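PDB 3N0X: possible substrate binding protein of ABC transporter system from Rhodopseudomonas palustris, which probably binds branched-chain amino acids or related small molecules and delivers them to an ABC transporter. Local coordinates for residues A[30-35]-A[289-293]; A[138-144]-A[165-171]. All blocks are in the same frame, centred on the assembly; numbering follows the deposited sequence.

Contact 1: A[30-35]-A[289-293]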
# COMPACT_ATOMS: atom_id res chain seq x y z
N MSE A 30 -13.59 4.35 -12.01
CA MSE A 30 -12.87 4.06 -13.27
C MSE A 30 -12.64 2.56 -13.45
O MSE A 30 -12.72 2.06 -14.58
CB MSE A 30 -11.55 4.84 -13.32
CG MSE A 30 -11.80 6.30 -13.56
SE MSE A 30 -10.18 7.33 -13.78
CE MSE A 30 -9.71 6.69 -15.52
N GLY A 31 -12.35 1.85 -12.36
CA GLY A 31 -12.21 0.42 -12.45
C GLY A 31 -13.49 -0.33 -12.83
O GLY A 31 -13.45 -1.29 -13.61
N LEU A 32 -14.62 0.12 -12.28
CA LEU A 32 -15.90 -0.49 -12.61
C LEU A 32 -16.27 -0.16 -14.08
O LEU A 32 -16.82 -1.00 -14.80
CB LEU A 32 -16.99 0.00 -11.65
CG LEU A 32 -16.86 -0.43 -10.18
CD1 LEU A 32 -17.89 0.29 -9.29
CD2 LEU A 32 -17.03 -1.98 -10.04
N GLU A 33 -15.98 1.06 -14.49
CA GLU A 33 -16.14 1.47 -15.88
C GLU A 33 -15.31 0.54 -16.81
O GLU A 33 -15.80 -0.02 -17.81
CB GLU A 33 -15.72 2.93 -16.04
CG GLU A 33 -15.59 3.36 -17.51
CD GLU A 33 -15.02 4.76 -17.69
OE1 GLU A 33 -14.73 5.42 -16.66
OE2 GLU A 33 -14.84 5.19 -18.86
N TYR A 34 -14.03 0.36 -16.47
CA TYR A 34 -13.15 -0.50 -17.29
C TYR A 34 -13.71 -1.92 -17.35
O TYR A 34 -13.80 -2.52 -18.45
CB TYR A 34 -11.73 -0.50 -16.72
CG TYR A 34 -10.77 -1.36 -17.51
CD1 TYR A 34 -10.58 -2.70 -17.20
CD2 TYR A 34 -10.04 -0.81 -18.54
CE1 TYR A 34 -9.70 -3.49 -17.97
CE2 TYR A 34 -9.17 -1.55 -19.28
CZ TYR A 34 -9.01 -2.88 -19.02
OH TYR A 34 -8.11 -3.56 -19.81
N ALA A 35 -14.06 -2.48 -16.19
CA ALA A 35 -14.46 -3.90 -16.07
C ALA A 35 -15.70 -4.19 -16.84
O ALA A 35 -15.88 -5.32 -17.30
CB ALA A 35 -14.67 -4.27 -14.62
N PHE A 289 -9.15 1.12 -8.00
CA PHE A 289 -9.34 0.39 -9.26
C PHE A 289 -9.17 -1.10 -9.00
O PHE A 289 -9.94 -1.94 -9.49
CB PHE A 289 -8.33 0.91 -10.30
CG PHE A 289 -8.64 0.62 -11.74
CD1 PHE A 289 -8.72 -0.67 -12.21
CD2 PHE A 289 -8.76 1.66 -12.65
CE1 PHE A 289 -8.95 -0.93 -13.60
CE2 PHE A 289 -8.97 1.45 -13.99
CZ PHE A 289 -9.05 0.14 -14.46
N SER A 290 -8.14 -1.46 -8.24
CA SER A 290 -7.89 -2.85 -7.90
C SER A 290 -9.06 -3.46 -7.14
O SER A 290 -9.45 -4.62 -7.41
CB SER A 290 -6.60 -2.99 -7.10
OG SER A 290 -5.51 -2.47 -7.87
N ALA A 291 -9.62 -2.72 -6.18
CA ALA A 291 -10.80 -3.19 -5.48
C ALA A 291 -12.00 -3.40 -6.41
O ALA A 291 -12.73 -4.41 -6.25
CB ALA A 291 -11.17 -2.26 -4.33
N ALA A 292 -12.19 -2.51 -7.37
CA ALA A 292 -13.26 -2.65 -8.34
C ALA A 292 -13.10 -3.96 -9.06
O ALA A 292 -14.07 -4.71 -9.31
CB ALA A 292 -13.26 -1.44 -9.34
N MSE A 293 -11.88 -4.21 -9.54
CA MSE A 293 -11.62 -5.40 -10.31
C MSE A 293 -11.81 -6.68 -9.49
O MSE A 293 -12.31 -7.69 -9.99
CB MSE A 293 -10.21 -5.37 -10.90
CG MSE A 293 -10.00 -4.34 -11.94
SE MSE A 293 -11.00 -4.51 -13.56
CE MSE A 293 -10.24 -6.15 -14.21
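The carbonyl oxygen of G31 takes the helical bond from A35 N at 2.9 Å and also has M293 SE, the selenium of a selenomethionine, 4.0 Å away. It sits in a close helix-helix crossing of the periplasmic-binding-protein fold, where segments 30-35 and 289-293 run at 42° with axes 7.8 Å apart. Such closeness depends on G31 having no side chain, since a CB there would run into A292 CB and crowd F289 O. Its CA lies over the centre of the F289 ring, 3.4 Å from the centroid and almost on the ring normal, a CH-pi contact. F289 gets there with CG anti to its backbone N (chi1 -161°), and its CZ reaches Y34 CB at 3.6 Å; the two rings themselves meet obliquely. I265 and W268 of helix 264-277 also touch F289. An alanine in place of F289 would remove the ring and is likely to open a gap beneath G31, leaving Y34 CB without the CZ it packs on. A292 CB lies against the G31-L32 backbone, 3.6 Å from L32 N, and 3.8 Å from L32 CG. The M293 chain, bent at chi2 and chi3, brings its selenium beside the Y34 ring in a Met-aromatic contact, oblique to the plane, and 3.8 Å from A35 CB.

Contact 2: A[138-144]-A[165-171]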
# COMPACT_ATOMS: atom_id res chain seq x y z
N GLY A 138 18.67 -5.33 -0.88
CA GLY A 138 19.54 -6.35 -0.27
C GLY A 138 20.22 -7.24 -1.29
O GLY A 138 19.58 -7.94 -2.06
N LYS A 139 21.54 -7.20 -1.31
CA LYS A 139 22.30 -8.07 -2.21
C LYS A 139 23.62 -8.38 -1.52
O LYS A 139 24.02 -7.72 -0.54
CB LYS A 139 22.61 -7.35 -3.54
CG LYS A 139 21.41 -6.65 -4.24
CD LYS A 139 20.41 -7.60 -4.91
CE LYS A 139 19.04 -6.95 -5.06
NZ LYS A 139 19.00 -5.86 -6.10
N GLN A 140 24.32 -9.36 -2.05
CA GLN A 140 25.66 -9.63 -1.58
C GLN A 140 26.52 -8.37 -1.77
O GLN A 140 26.40 -7.65 -2.76
CB GLN A 140 26.25 -10.80 -2.40
CG GLN A 140 27.52 -11.32 -1.81
CD GLN A 140 27.30 -11.95 -0.44
OE1 GLN A 140 26.54 -12.92 -0.30
NE2 GLN A 140 27.96 -11.40 0.58
N GLY A 141 27.37 -8.06 -0.81
CA GLY A 141 28.20 -6.85 -0.91
C GLY A 141 27.55 -5.56 -0.40
O GLY A 141 28.09 -4.46 -0.62
N VAL A 142 26.41 -5.69 0.27
CA VAL A 142 25.69 -4.56 0.84
C VAL A 142 25.57 -4.72 2.36
O VAL A 142 25.25 -5.80 2.86
CB VAL A 142 24.27 -4.48 0.25
CG1 VAL A 142 23.44 -3.39 0.95
CG2 VAL A 142 24.32 -4.24 -1.27
N THR A 143 25.83 -3.62 3.09
CA THR A 143 25.60 -3.54 4.53
C THR A 143 24.61 -2.42 4.77
O THR A 143 24.77 -1.34 4.21
CB THR A 143 26.90 -3.27 5.31
OG1 THR A 143 27.86 -4.29 4.93
CG2 THR A 143 26.68 -3.31 6.84
N ILE A 144 23.62 -2.69 5.63
CA ILE A 144 22.53 -1.79 5.91
C ILE A 144 22.48 -1.46 7.40
O ILE A 144 22.75 -2.29 8.26
CB ILE A 144 21.20 -2.42 5.45
CG1 ILE A 144 21.22 -2.50 3.93
CG2 ILE A 144 19.98 -1.60 5.92
CD1 ILE A 144 20.29 -3.43 3.35
N LEU A 165 15.63 -9.52 4.64
CA LEU A 165 16.99 -9.19 4.28
C LEU A 165 17.91 -10.37 4.48
O LEU A 165 18.89 -10.51 3.75
CB LEU A 165 17.48 -7.99 5.08
CG LEU A 165 18.74 -7.32 4.50
CD1 LEU A 165 18.31 -6.41 3.33
CD2 LEU A 165 19.48 -6.53 5.62
N ALA A 166 17.58 -11.22 5.45
CA ALA A 166 18.46 -12.35 5.82
C ALA A 166 18.71 -13.32 4.67
O ALA A 166 19.78 -13.90 4.58
CB ALA A 166 17.91 -13.09 7.08
N LYS A 167 17.76 -13.42 3.75
CA LYS A 167 17.87 -14.34 2.64
C LYS A 167 18.53 -13.70 1.40
O LYS A 167 18.77 -14.38 0.40
CB LYS A 167 16.47 -14.89 2.32
CG LYS A 167 15.49 -14.78 3.53
N THR A 168 18.86 -12.41 1.47
CA THR A 168 19.34 -11.67 0.30
C THR A 168 20.85 -11.63 0.10
O THR A 168 21.31 -11.25 -0.99
CB THR A 168 18.90 -10.18 0.36
OG1 THR A 168 19.62 -9.48 1.40
CG2 THR A 168 17.38 -10.04 0.55
N GLY A 169 21.61 -11.97 1.13
CA GLY A 169 23.08 -11.79 1.09
C GLY A 169 23.58 -10.48 1.73
O GLY A 169 24.78 -10.36 2.04
N ALA A 170 22.69 -9.52 1.96
CA ALA A 170 23.06 -8.28 2.65
C ALA A 170 23.18 -8.50 4.15
O ALA A 170 22.52 -9.38 4.70
CB ALA A 170 22.00 -7.21 2.38
N THR A 171 24.00 -7.66 4.79
CA THR A 171 24.22 -7.72 6.25
C THR A 171 23.53 -6.52 6.87
O THR A 171 23.59 -5.41 6.33
CB THR A 171 25.74 -7.68 6.55
OG1 THR A 171 26.35 -8.86 5.99
CG2 THR A 171 26.03 -7.64 8.04
O HOH W 1 26.42 -12.42 3.22
O HOH W 2 26.79 -8.35 2.21
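V142 and I144 hold T171 between them by two backbone hydrogen bonds, the parallel pairing that joins the two strands of a beta-alpha-beta crossover at their starts. T171 N gives to V142 O (3.0 Å, in the carbonyl plane), and T171 O takes the I144 N-H at 2.8 Å, nearly straight on to the carbonyl. T143 and T171 are the bridged pair, and their side chains stand on the same face of the sheet.

Just ahead of the paired strands, two waters bridge the segments. One donates to both V142 O and G169 O and accepts a weak bond from G141 N; the other links Q140 NE2 to G169 O, so the G169 carbonyl receives two water hydrogens. Within the returning loop, T168 forms an ST turn. With chi1 at 70°, OG1 lies between the backbone N and the carbonyl carbon, where it can give to L165 O (2.7 Å, on a lone pair) and accept from A170 N at 3.1 Å. T168 N also donates to L165 O, so two bonds grip that oxygen.

The apolar contacts gather round I144, L165 and A170. I144 CD1 and L165 CD1 meet tip to tip at 3.6 Å, and A170 CB rests 3.7 Å from G138 CA. A side chain on G138 would run into T168 OG1 and L165 CD1.

Helix 126-137 covers I144 through I137 and L165 through A134, while I144 also touches W206 and V142 touches I204, both on strand 202-207.

Contacts 1 and 2 lie on opposite sides of the chain's centre, with their own centres 38 Å apart and about 25 Å between nearest atoms. They do not touch. Along the chain, contact 2 is nested inside the long loop that contact 1 closes: its segments are only 21 residues apart, a local crossover, whereas 30-35 and 289-293 are brought together across 254. The first packs a helix next to the mixed sheet against a late helix; the second starts an edge pairing in the four-stranded parallel sheet. This matches the two-lobed build of periplasmic binding proteins, whose ligand typically binds in the cleft between lobes.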